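Local structure of HpcH/HpaI aldolase/citrate lyase family protein (Burkholderia cenocepacia, 4MF4) at residues A42-H45 and W50-I53; D54-P59 and F106-T111; W91-A96 and R102-P107; D113-A118 and E175-T180; C185-P190 and L246-A251. The protein belongs to the HpcH/HpaI aldolase/citrate lyase family; each chain folds into a closed eight-stranded beta/alpha barrel, and six copies make up the assembly. One frame throughout, in Å; residues are numbered along the deposited sequence.

Contact 1: residues A42-H45 and W50-I53; sequences ALAH and WLCI
The first beta-alpha-beta unit of the barrel, strand 27-32, helix 37-43 and strand 50-54, is stitched together here where L51 of its second strand reaches across to L43 and A44. One methyl does the touching. L51 CD1 ends 3.9 Å from A44 N and 4.1 Å from L43 C, so it rests against the peptide link between the two residues, while its approach to the methyl of A44 is looser, CB to CD1 4.4 Å. The first torsion of L51 (chi1 -60°) sets CG anti to its own carbonyl carbon, and the second (chi2 172°) carries CD1 onward to that backbone. A leucine suits this place because it is long enough to cross from sheet to helix and wholly apolar; alanine suits the other side because its small side chain allows the methyl to come up to the backbone. L43 turns its CB toward the strand and also packs on L30 and L32 of strand 27-32, and I72 of helix 62-73 touches both A44 and L51. This buried layer of aliphatic side chains between strand and outer helix is typical of the TIM-barrel fold.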
# COMPACT_ATOMS: atom_id res chain seq x y z
N ALA A 42 -2.46 -12.15 -15.05
CA ALA A 42 -1.78 -13.03 -16.02
C ALA A 42 -2.34 -14.47 -16.01
O ALA A 42 -2.69 -15.02 -17.05
CB ALA A 42 -0.26 -13.00 -15.79
N LEU A 43 -2.42 -15.09 -14.84
CA LEU A 43 -2.91 -16.46 -14.74
C LEU A 43 -4.38 -16.67 -15.13
O LEU A 43 -4.78 -17.76 -15.53
CB LEU A 43 -2.57 -17.06 -13.35
CG LEU A 43 -1.08 -17.25 -13.15
CD1 LEU A 43 -0.75 -17.61 -11.69
CD2 LEU A 43 -0.53 -18.33 -14.09
N ALA A 44 -5.17 -15.61 -15.04
CA ALA A 44 -6.52 -15.60 -15.60
C ALA A 44 -6.56 -15.87 -17.12
O ALA A 44 -7.65 -16.20 -17.64
CB ALA A 44 -7.24 -14.31 -15.25
N HIS A 45 -5.40 -15.83 -17.78
CA HIS A 45 -5.25 -16.14 -19.20
C HIS A 45 -4.68 -17.56 -19.42
O HIS A 45 -4.37 -17.95 -20.53
CB HIS A 45 -4.31 -15.14 -19.89
CG HIS A 45 -4.86 -13.76 -19.99
ND1 HIS A 45 -5.45 -13.27 -21.15
CD2 HIS A 45 -4.96 -12.76 -19.08
CE1 HIS A 45 -5.84 -12.02 -20.95
NE2 HIS A 45 -5.56 -11.70 -19.71
N TRP A 50 -10.67 -22.89 -12.43
CA TRP A 50 -10.74 -22.07 -11.20
C TRP A 50 -9.37 -21.65 -10.73
O TRP A 50 -8.39 -22.28 -11.09
CB TRP A 50 -11.52 -22.81 -10.09
CG TRP A 50 -10.99 -24.15 -9.75
CD1 TRP A 50 -11.13 -25.31 -10.46
CD2 TRP A 50 -10.20 -24.47 -8.60
NE1 TRP A 50 -10.47 -26.34 -9.83
CE2 TRP A 50 -9.89 -25.85 -8.69
CE3 TRP A 50 -9.71 -23.74 -7.52
CZ2 TRP A 50 -9.13 -26.50 -7.73
CZ3 TRP A 50 -8.99 -24.41 -6.55
CH2 TRP A 50 -8.69 -25.78 -6.68
N LEU A 51 -9.32 -20.56 -9.97
CA LEU A 51 -8.09 -20.07 -9.37
C LEU A 51 -8.33 -19.79 -7.90
O LEU A 51 -9.34 -19.19 -7.56
CB LEU A 51 -7.62 -18.78 -10.04
CG LEU A 51 -7.32 -18.81 -11.54
CD1 LEU A 51 -7.07 -17.40 -12.09
CD2 LEU A 51 -6.08 -19.63 -11.79
N CYS A 52 -7.45 -20.24 -7.02
CA CYS A 52 -7.69 -20.10 -5.55
C CYS A 52 -6.83 -19.01 -4.91
O CYS A 52 -5.61 -19.09 -4.96
CB CYS A 52 -7.46 -21.41 -4.81
SG CYS A 52 -7.98 -21.30 -3.09
N ILE A 53 -7.47 -17.99 -4.37
CA ILE A 53 -6.78 -16.96 -3.59
C ILE A 53 -6.72 -17.46 -2.16
O ILE A 53 -7.73 -17.53 -1.48
CB ILE A 53 -7.49 -15.61 -3.68
CG1 ILE A 53 -7.55 -15.12 -5.13
CG2 ILE A 53 -6.82 -14.53 -2.82
CD1 ILE A 53 -8.68 -14.14 -5.35

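Contact 2: residues D54-P59 and F106-T111; sequences DMEHAP and FPCIET
E56 and P107 meet where the carboxylate of the glutamate lies against one corner of the proline ring. Both oxygens are equally near: E56 OE1 and OE2 each stand 3.6 Å from P107 CB, with E56 CD 3.7 Å from the same atom, so the group touches the ring carbon with its whole end and not with a single oxygen. The two side chains run past each other in opposite directions. E56 holds CG anti to its backbone N (chi1 -172°) and stays extended beyond it, which spans the gap between loops whose nearest CA atoms, those of E56 and P107, are 7.9 Å apart. C108 adds a marginal touch, its SG 4.4 Å from E56 OE2. Proline offers a compact apolar surface; the charge is met by another chain, for K94 of a neighbouring subunit forms a salt bridge with E56 OE2. Both segments are loops that follow barrel strands, 50-54 and 103-106, at the C-terminal end of the beta/alpha barrel, and a bound 1,2-ethanediol lies about 5 Å from the E56 side chain. Behind this first shell D54 shapes the loop. Its OD1 accepts the backbone N of E56 at 2.8 Å in an Asx turn, the donor standing well above the carboxylate plane (58° out of it), and the N of H57 adds weak bonds to the same carboxylate. An aspartate is short enough to fold back in this way. D54 is in turn held by a salt bridge from OD1 to R84 NE and a hydrogen bond from OD2 to W31 NE1.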
# COMPACT_ATOMS: atom_id res chain seq x y z
N ASP A 54 -5.53 -17.82 -1.69
CA ASP A 54 -5.40 -18.42 -0.35
C ASP A 54 -5.22 -17.35 0.76
O ASP A 54 -4.30 -16.59 0.67
CB ASP A 54 -4.21 -19.32 -0.35
CG ASP A 54 -4.06 -20.12 0.93
OD1 ASP A 54 -5.02 -20.21 1.72
OD2 ASP A 54 -3.01 -20.78 1.05
N MET A 55 -6.08 -17.35 1.78
CA MET A 55 -5.96 -16.47 2.95
C MET A 55 -5.37 -17.23 4.13
O MET A 55 -5.00 -16.62 5.14
CB MET A 55 -7.29 -15.88 3.36
CG MET A 55 -8.05 -15.23 2.22
SD MET A 55 -9.53 -14.48 2.86
CE MET A 55 -8.93 -13.17 3.94
N GLU A 56 -5.25 -18.56 4.01
CA GLU A 56 -4.81 -19.34 5.18
C GLU A 56 -3.31 -19.41 5.21
O GLU A 56 -2.71 -19.10 6.24
CB GLU A 56 -5.36 -20.75 5.16
CG GLU A 56 -5.07 -21.48 6.45
CD GLU A 56 -5.33 -22.99 6.37
OE1 GLU A 56 -5.54 -23.54 5.29
OE2 GLU A 56 -5.31 -23.64 7.43
N HIS A 57 -2.71 -19.85 4.10
CA HIS A 57 -1.25 -20.00 4.01
C HIS A 57 -0.56 -19.06 3.01
O HIS A 57 0.50 -19.40 2.45
CB HIS A 57 -0.90 -21.48 3.68
CG HIS A 57 -1.11 -22.42 4.84
ND1 HIS A 57 -0.29 -22.42 5.95
CD2 HIS A 57 -2.03 -23.40 5.05
CE1 HIS A 57 -0.72 -23.33 6.81
NE2 HIS A 57 -1.76 -23.96 6.27
N ALA A 58 -1.15 -17.91 2.79
CA ALA A 58 -0.49 -16.80 2.07
C ALA A 58 -0.97 -15.52 2.73
O ALA A 58 -2.05 -15.54 3.28
CB ALA A 58 -0.85 -16.83 0.62
N PRO A 59 -0.20 -14.41 2.67
CA PRO A 59 -0.62 -13.21 3.38
C PRO A 59 -1.58 -12.37 2.54
O PRO A 59 -1.24 -11.30 2.09
CB PRO A 59 0.71 -12.48 3.61
CG PRO A 59 1.46 -12.78 2.38
CD PRO A 59 1.07 -14.18 1.96
N PHE A 106 -13.25 -23.82 3.21
CA PHE A 106 -13.02 -23.79 4.66
C PHE A 106 -11.99 -24.86 5.07
O PHE A 106 -12.16 -26.07 4.77
CB PHE A 106 -14.34 -24.05 5.38
CG PHE A 106 -15.32 -22.95 5.25
CD1 PHE A 106 -16.11 -22.83 4.12
CD2 PHE A 106 -15.41 -21.98 6.24
CE1 PHE A 106 -17.03 -21.81 4.00
CE2 PHE A 106 -16.31 -20.95 6.12
CZ PHE A 106 -17.13 -20.86 4.99
N PRO A 107 -10.92 -24.44 5.75
CA PRO A 107 -9.90 -25.35 6.20
C PRO A 107 -10.39 -26.15 7.39
O PRO A 107 -11.36 -25.79 8.03
CB PRO A 107 -8.75 -24.44 6.64
CG PRO A 107 -9.33 -23.12 6.88
CD PRO A 107 -10.64 -23.03 6.12
N CYS A 108 -9.68 -27.21 7.73
CA CYS A 108 -9.92 -27.82 9.04
C CYS A 108 -11.40 -28.14 9.35
O CYS A 108 -11.88 -27.75 10.41
CB CYS A 108 -9.48 -26.85 10.17
SG CYS A 108 -7.83 -26.12 10.13
N ILE A 109 -12.11 -28.83 8.47
CA ILE A 109 -13.50 -29.19 8.79
C ILE A 109 -13.46 -30.64 9.28
O ILE A 109 -13.09 -31.53 8.51
CB ILE A 109 -14.43 -29.06 7.56
CG1 ILE A 109 -14.58 -27.60 7.12
CG2 ILE A 109 -15.79 -29.69 7.83
CD1 ILE A 109 -15.33 -26.69 8.06
N GLU A 110 -13.86 -30.88 10.52
CA GLU A 110 -13.70 -32.21 11.12
C GLU A 110 -14.97 -32.93 11.50
O GLU A 110 -14.94 -34.14 11.72
CB GLU A 110 -12.85 -32.07 12.36
CG GLU A 110 -11.54 -31.40 12.05
CD GLU A 110 -10.57 -31.55 13.20
OE1 GLU A 110 -9.61 -32.32 13.08
OE2 GLU A 110 -10.83 -30.92 14.25
N THR A 111 -16.08 -32.20 11.63
CA THR A 111 -17.36 -32.80 12.00
C THR A 111 -18.49 -32.27 11.13
O THR A 111 -18.37 -31.24 10.51
CB THR A 111 -17.70 -32.45 13.46
OG1 THR A 111 -17.86 -31.04 13.57
CG2 THR A 111 -16.56 -32.90 14.42

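Contact 3: residues W91-A96 and R102-P107; sequences WLVKRA and RTLMFP
Helix 91-96 and strand 103-106 run nearly antiparallel, their directions 153° apart and their axes 10.4 Å from each other at closest approach. The backbones come nearest at A96 and L104, with A96 CA 8.0 Å from L104 CA. V93 and A96, one turn apart on the helix, both point their CB toward the strand, and the gap is filled by L104 and F106, which alternate with M105 along it. The forked end of L104 serves both helix residues: CD1 meets V93 CG1 at 4.0 Å and CD2 meets A96 CB at 3.9 Å. Such packing of an outer helix on the strand that follows it belongs to the beta-alpha-beta unit of strand 80-84, helix 90-98 and strand 103-106 in the TIM barrel. Valine suits its place through its branching at CB. With CG1 anti to the backbone N (chi1 169°), CG2 is set beside that N and comes within 3.6 Å of F106 CE2, the two side chains lying at about a right angle. The benzyl group of F106 is long enough to bring its far end to the helix although its CB does not point there, and it continues onto A118 of helix 112-121. Away from this interface, R95 NH1 forms a salt bridge with D61 OD1 of a neighbouring subunit.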
# COMPACT_ATOMS: atom_id res chain seq x y z
N TRP A 91 -16.67 -12.99 10.99
CA TRP A 91 -16.17 -11.74 10.39
C TRP A 91 -15.28 -11.95 9.16
O TRP A 91 -15.34 -11.18 8.20
CB TRP A 91 -15.49 -10.86 11.45
CG TRP A 91 -14.05 -11.15 11.76
CD1 TRP A 91 -13.58 -12.02 12.71
CD2 TRP A 91 -12.88 -10.49 11.23
NE1 TRP A 91 -12.18 -11.99 12.76
CE2 TRP A 91 -11.73 -11.07 11.85
CE3 TRP A 91 -12.68 -9.50 10.28
CZ2 TRP A 91 -10.44 -10.63 11.60
CZ3 TRP A 91 -11.39 -9.08 10.01
CH2 TRP A 91 -10.29 -9.65 10.65
N LEU A 92 -14.46 -13.00 9.17
CA LEU A 92 -13.63 -13.37 8.01
C LEU A 92 -14.45 -13.84 6.80
O LEU A 92 -14.16 -13.52 5.66
CB LEU A 92 -12.66 -14.47 8.43
CG LEU A 92 -11.59 -14.01 9.41
CD1 LEU A 92 -10.85 -15.17 10.06
CD2 LEU A 92 -10.61 -13.06 8.70
N VAL A 93 -15.49 -14.61 7.06
CA VAL A 93 -16.38 -15.12 6.00
C VAL A 93 -17.17 -13.98 5.36
O VAL A 93 -17.31 -13.95 4.17
CB VAL A 93 -17.33 -16.20 6.54
CG1 VAL A 93 -18.45 -16.58 5.57
CG2 VAL A 93 -16.53 -17.43 6.93
N LYS A 94 -17.69 -13.08 6.20
CA LYS A 94 -18.33 -11.86 5.79
C LYS A 94 -17.42 -11.05 4.86
O LYS A 94 -17.85 -10.62 3.80
CB LYS A 94 -18.61 -11.07 7.07
CG LYS A 94 -19.64 -10.00 7.01
CD LYS A 94 -19.94 -9.53 8.43
CE LYS A 94 -20.76 -10.52 9.22
NZ LYS A 94 -20.68 -10.17 10.66
N ARG A 95 -16.17 -10.83 5.26
CA ARG A 95 -15.21 -10.10 4.40
C ARG A 95 -15.08 -10.73 2.99
O ARG A 95 -15.13 -10.05 1.97
CB ARG A 95 -13.83 -10.02 5.06
CG ARG A 95 -13.69 -9.06 6.23
CD ARG A 95 -13.93 -7.62 5.89
NE ARG A 95 -13.58 -6.72 7.00
CZ ARG A 95 -12.35 -6.33 7.34
NH1 ARG A 95 -11.27 -6.81 6.70
NH2 ARG A 95 -12.18 -5.49 8.35
N ALA A 96 -14.92 -12.04 2.93
CA ALA A 96 -14.73 -12.70 1.64
C ALA A 96 -16.00 -12.63 0.78
O ALA A 96 -15.94 -12.28 -0.38
CB ALA A 96 -14.32 -14.14 1.85
N ARG A 102 -17.69 -15.96 -4.49
CA ARG A 102 -18.92 -16.77 -4.41
C ARG A 102 -18.64 -18.26 -4.18
O ARG A 102 -19.58 -19.06 -4.03
CB ARG A 102 -19.76 -16.60 -5.70
CG ARG A 102 -20.18 -15.16 -5.91
CD ARG A 102 -21.25 -15.00 -7.00
NE ARG A 102 -20.75 -15.39 -8.30
CZ ARG A 102 -21.49 -15.41 -9.41
NH1 ARG A 102 -22.79 -15.09 -9.40
NH2 ARG A 102 -20.93 -15.76 -10.55
N THR A 103 -17.37 -18.64 -4.19
CA THR A 103 -17.00 -20.00 -3.83
C THR A 103 -15.93 -19.90 -2.73
O THR A 103 -14.89 -19.24 -2.90
CB THR A 103 -16.47 -20.81 -5.03
OG1 THR A 103 -17.44 -20.83 -6.10
CG2 THR A 103 -16.14 -22.22 -4.61
N LEU A 104 -16.22 -20.51 -1.59
CA LEU A 104 -15.35 -20.43 -0.43
C LEU A 104 -14.87 -21.81 -0.04
O LEU A 104 -15.66 -22.79 -0.08
CB LEU A 104 -16.12 -19.86 0.73
CG LEU A 104 -16.51 -18.41 0.70
CD1 LEU A 104 -17.02 -18.00 2.08
CD2 LEU A 104 -15.36 -17.55 0.23
N MET A 105 -13.59 -21.90 0.32
CA MET A 105 -13.03 -23.11 0.88
C MET A 105 -12.76 -22.89 2.37
O MET A 105 -12.12 -21.92 2.76
CB MET A 105 -11.73 -23.51 0.17
CG MET A 105 -11.21 -24.87 0.66
SD MET A 105 -9.70 -25.40 -0.12
CE MET A 105 -10.08 -25.20 -1.85
N PHE A 106 -13.25 -23.82 3.21
CA PHE A 106 -13.02 -23.79 4.66
C PHE A 106 -11.99 -24.86 5.07
O PHE A 106 -12.16 -26.07 4.77
CB PHE A 106 -14.34 -24.05 5.38
CG PHE A 106 -15.32 -22.95 5.25
CD1 PHE A 106 -16.11 -22.83 4.12
CD2 PHE A 106 -15.41 -21.98 6.24
CE1 PHE A 106 -17.03 -21.81 4.00
CE2 PHE A 106 -16.31 -20.95 6.12
CZ PHE A 106 -17.13 -20.86 4.99
N PRO A 107 -10.92 -24.44 5.75
CA PRO A 107 -9.90 -25.35 6.20
C PRO A 107 -10.39 -26.15 7.39
O PRO A 107 -11.36 -25.79 8.03
CB PRO A 107 -8.75 -24.44 6.64
CG PRO A 107 -9.33 -23.12 6.88
CD PRO A 107 -10.64 -23.03 6.12

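Contact 4: residues D113-A118 and E175-T180; sequences DDAAHA and ERIAAT
T180 and I177 each set a methyl carbon, CG2, anti to the backbone N, and these methyls are what A115 and A116 of helix 112-121 meet. For T180 the first torsion (chi1 -62°) divides the work of its two branches: CG2 lies 3.7 Å from A116 N and 4.1 Å from A116 CB, while OG1 comes to 4.1 Å from A115 CB, a distance of plain packing. For I177, CG2 touches A115 CB, also at 4.1 Å. The methyl of A115 therefore points between two residues that straddle the end of helix 174-178. Alanine suits both helix positions, since its single methyl lets the chains approach until A115 and I177, and likewise A116 and T180, have CA atoms only 6.3 Å apart. Threonine and isoleucine, branched at CB, present a methyl close to their own backbone, which fits so narrow a gap. The longer arm of I177 goes beyond the pair to E110 and T111, and its CG2 also packs on L186 of strand 185-188; T180 rests in addition on P112. Alanines of one outer helix here pack against CB-branched residues at and just after the end of another, part of the helical layer that surrounds the sheet of a TIM barrel.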
# COMPACT_ATOMS: atom_id res chain seq x y z
N ASP A 113 -21.09 -30.96 12.26
CA ASP A 113 -21.41 -29.63 12.87
C ASP A 113 -20.53 -28.51 12.35
O ASP A 113 -21.03 -27.47 12.06
CB ASP A 113 -21.37 -29.64 14.41
CG ASP A 113 -22.58 -30.31 15.00
OD1 ASP A 113 -23.46 -30.71 14.21
OD2 ASP A 113 -22.68 -30.44 16.24
N ASP A 114 -19.23 -28.73 12.21
CA ASP A 114 -18.36 -27.75 11.59
C ASP A 114 -18.83 -27.38 10.18
O ASP A 114 -18.83 -26.24 9.80
CB ASP A 114 -16.92 -28.31 11.44
CG ASP A 114 -16.17 -28.51 12.76
OD1 ASP A 114 -16.63 -28.04 13.82
OD2 ASP A 114 -15.13 -29.17 12.73
N ALA A 115 -19.14 -28.39 9.37
CA ALA A 115 -19.56 -28.21 7.97
C ALA A 115 -20.87 -27.43 7.90
O ALA A 115 -20.99 -26.46 7.14
CB ALA A 115 -19.72 -29.57 7.30
N ALA A 116 -21.85 -27.84 8.71
CA ALA A 116 -23.13 -27.11 8.81
C ALA A 116 -22.94 -25.64 9.24
O ALA A 116 -23.58 -24.76 8.71
CB ALA A 116 -24.06 -27.81 9.80
N HIS A 117 -22.06 -25.39 10.20
CA HIS A 117 -21.78 -24.00 10.65
C HIS A 117 -21.17 -23.17 9.50
O HIS A 117 -21.58 -22.07 9.23
CB HIS A 117 -20.88 -24.01 11.89
CG HIS A 117 -20.59 -22.64 12.42
ND1 HIS A 117 -19.32 -22.12 12.48
CD2 HIS A 117 -21.41 -21.66 12.85
CE1 HIS A 117 -19.36 -20.89 12.98
NE2 HIS A 117 -20.62 -20.58 13.19
N ALA A 118 -20.25 -23.76 8.76
CA ALA A 118 -19.59 -23.14 7.64
C ALA A 118 -20.62 -22.72 6.61
O ALA A 118 -20.65 -21.57 6.17
CB ALA A 118 -18.56 -24.10 7.03
N GLU A 175 -18.53 -39.34 5.79
CA GLU A 175 -19.80 -39.65 5.16
C GLU A 175 -20.88 -38.67 5.68
O GLU A 175 -21.68 -38.17 4.91
CB GLU A 175 -20.18 -41.14 5.36
CG GLU A 175 -19.14 -42.11 4.73
CD GLU A 175 -17.92 -42.41 5.60
OE1 GLU A 175 -17.86 -41.98 6.79
OE2 GLU A 175 -16.97 -43.10 5.11
N ARG A 176 -20.89 -38.37 6.96
CA ARG A 176 -21.88 -37.42 7.51
C ARG A 176 -21.57 -35.96 7.10
O ARG A 176 -22.49 -35.13 6.97
CB ARG A 176 -21.91 -37.53 9.04
CG ARG A 176 -22.41 -38.88 9.58
CD ARG A 176 -21.93 -39.10 11.02
NE ARG A 176 -22.79 -38.40 11.99
CZ ARG A 176 -22.38 -37.79 13.12
NH1 ARG A 176 -21.10 -37.72 13.47
NH2 ARG A 176 -23.28 -37.21 13.90
N ILE A 177 -20.28 -35.62 6.95
CA ILE A 177 -19.90 -34.33 6.36
C ILE A 177 -20.43 -34.21 4.93
O ILE A 177 -21.05 -33.22 4.57
CB ILE A 177 -18.39 -34.11 6.40
CG1 ILE A 177 -17.95 -33.96 7.86
CG2 ILE A 177 -18.00 -32.87 5.59
CD1 ILE A 177 -16.47 -34.05 8.08
N ALA A 178 -20.23 -35.24 4.13
CA ALA A 178 -20.73 -35.26 2.76
C ALA A 178 -22.25 -35.10 2.65
O ALA A 178 -22.73 -34.48 1.70
CB ALA A 178 -20.31 -36.53 2.08
N ALA A 179 -22.98 -35.65 3.60
CA ALA A 179 -24.45 -35.58 3.60
C ALA A 179 -24.97 -34.26 4.17
O ALA A 179 -26.18 -34.02 4.15
CB ALA A 179 -25.03 -36.72 4.39
N THR A 180 -24.08 -33.38 4.63
CA THR A 180 -24.51 -32.05 5.13
C THR A 180 -25.03 -31.18 3.98
O THR A 180 -24.29 -30.87 3.02
CB THR A 180 -23.36 -31.32 5.84
OG1 THR A 180 -22.94 -32.07 6.98
CG2 THR A 180 -23.75 -29.93 6.30

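Contact 5: residues C185-P190 and L246-A251; sequences CLFVGP and LITVSA
The aromatic ring of F187 meets strand 246-251 at its edge: T248 OG1 lies there in the ring plane, 3.5 Å from F187 CZ, and L246 CD2 sits near that plane as well, 4.1 Å from F187 CD2. The ring belongs to the interior of the TIM barrel, where strands 185-188 and 246-251 are separated in the sheet by strand 225-230 and meet through side chains alone. Their directions differ by 34° and their axes stay 8.7 Å apart at the closest, too far for backbone pairing, so only residues that point inward can bridge the space. Phenylalanine suits the task by its length. Its CB is not aimed at the other strand, but with CG anti to the backbone N (chi1 -171°) the ring extends far enough to cross both L246 and T248 at about a right angle. W31 of strand 27-32 and F229 of strand 225-230 pack on F187 too, and a 1,2-ethanediol is bound about 4 Å from its side chain. T248 can bring a hydroxyl into this apolar surrounding because OG1 hydrogen-bonds to the carbonyl oxygen of I228. Beside the ring, C185 and L246 meet directly. C185 turns its CB toward L246, a compact and weakly polar residue facing a branched apolar one, and I162 of strand 160-165 touches both. The methyl L246 CD2, which borders the ring of F187, lies 4.0 Å from C185 SG.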
# COMPACT_ATOMS: atom_id res chain seq x y z
N CYS A 185 -18.51 -29.64 -2.19
CA CYS A 185 -17.30 -30.35 -2.55
C CYS A 185 -16.53 -30.75 -1.32
O CYS A 185 -16.43 -29.95 -0.41
CB CYS A 185 -16.41 -29.41 -3.37
SG CYS A 185 -14.90 -30.20 -4.01
N LEU A 186 -15.94 -31.94 -1.31
CA LEU A 186 -15.05 -32.35 -0.23
C LEU A 186 -13.65 -32.15 -0.77
O LEU A 186 -13.34 -32.67 -1.84
CB LEU A 186 -15.22 -33.82 0.13
CG LEU A 186 -16.60 -34.30 0.54
CD1 LEU A 186 -16.65 -35.83 0.61
CD2 LEU A 186 -17.02 -33.65 1.83
N PHE A 187 -12.77 -31.45 -0.04
CA PHE A 187 -11.43 -31.22 -0.56
C PHE A 187 -10.35 -31.89 0.29
O PHE A 187 -10.29 -31.68 1.48
CB PHE A 187 -11.20 -29.71 -0.67
CG PHE A 187 -9.93 -29.33 -1.39
CD1 PHE A 187 -8.76 -29.22 -0.70
CD2 PHE A 187 -9.95 -29.03 -2.73
CE1 PHE A 187 -7.61 -28.81 -1.34
CE2 PHE A 187 -8.80 -28.62 -3.39
CZ PHE A 187 -7.64 -28.49 -2.68
N VAL A 188 -9.54 -32.73 -0.32
CA VAL A 188 -8.38 -33.35 0.36
C VAL A 188 -7.08 -32.56 0.17
O VAL A 188 -6.61 -32.36 -0.96
CB VAL A 188 -8.16 -34.79 -0.19
CG1 VAL A 188 -7.01 -35.48 0.53
CG2 VAL A 188 -9.42 -35.64 -0.05
N GLY A 189 -6.49 -32.10 1.28
CA GLY A 189 -5.12 -31.59 1.25
C GLY A 189 -4.16 -32.69 1.72
O GLY A 189 -4.09 -32.96 2.90
N PRO A 190 -3.45 -33.37 0.81
CA PRO A 190 -2.75 -34.57 1.32
C PRO A 190 -1.66 -34.27 2.34
O PRO A 190 -1.50 -35.04 3.29
CB PRO A 190 -2.12 -35.17 0.07
CG PRO A 190 -3.03 -34.75 -1.01
CD PRO A 190 -3.40 -33.33 -0.66
N LEU A 246 -12.32 -31.81 -8.65
CA LEU A 246 -11.73 -30.48 -8.47
C LEU A 246 -10.26 -30.60 -8.13
O LEU A 246 -9.86 -30.73 -6.94
CB LEU A 246 -12.48 -29.72 -7.38
CG LEU A 246 -12.14 -28.24 -7.28
CD1 LEU A 246 -13.04 -27.42 -8.19
CD2 LEU A 246 -12.27 -27.75 -5.87
N ILE A 247 -9.43 -30.58 -9.17
CA ILE A 247 -8.04 -30.93 -9.04
C ILE A 247 -7.17 -29.68 -9.17
O ILE A 247 -7.26 -28.99 -10.19
CB ILE A 247 -7.63 -31.95 -10.11
CG1 ILE A 247 -8.41 -33.25 -9.92
CG2 ILE A 247 -6.13 -32.23 -10.00
CD1 ILE A 247 -8.18 -34.29 -10.98
N THR A 248 -6.38 -29.40 -8.14
CA THR A 248 -5.46 -28.28 -8.12
C THR A 248 -4.14 -28.76 -8.70
O THR A 248 -3.54 -29.67 -8.16
CB THR A 248 -5.13 -27.79 -6.68
OG1 THR A 248 -6.29 -27.70 -5.86
CG2 THR A 248 -4.49 -26.44 -6.70
N VAL A 249 -3.68 -28.12 -9.78
CA VAL A 249 -2.40 -28.43 -10.44
C VAL A 249 -1.30 -27.56 -9.82
O VAL A 249 -0.78 -26.62 -10.46
CB VAL A 249 -2.48 -28.27 -11.99
CG1 VAL A 249 -1.25 -28.86 -12.66
CG2 VAL A 249 -3.70 -28.94 -12.59
N SER A 250 -0.99 -27.85 -8.56
CA SER A 250 -0.00 -27.13 -7.77
C SER A 250 -0.30 -25.62 -7.64
O SER A 250 -1.45 -25.23 -7.62
CB SER A 250 1.41 -27.43 -8.32
OG SER A 250 2.44 -27.02 -7.43
N ALA A 251 0.73 -24.80 -7.56
CA ALA A 251 0.62 -23.37 -7.13
C ALA A 251 1.52 -22.52 -8.02
O ALA A 251 2.55 -23.02 -8.57
CB ALA A 251 1.06 -23.24 -5.67

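From the N terminus, contact 1 closes a short loop, tying helix 37-43 to the strand after it. Strand 50-54 then leads directly into contact 2, which spans 47 residues to join the loops following strands 50-54 and 103-106. Contact 3, another helix-strand closure, opens inside that span and ends on the same stretch, sharing F106 and P107. Contact 4 follows in series, closing a loop of 57 residues between two outer helices; residues 106-111 touch both its segments. Contact 5 opens after contact 4 has closed and spans 56 residues, joining strands 185-188 and 246-251 across the interior. It also meets earlier contacts: W50 of contact 1 packs on L246 and T248, while M105 of contact 3 reaches F187.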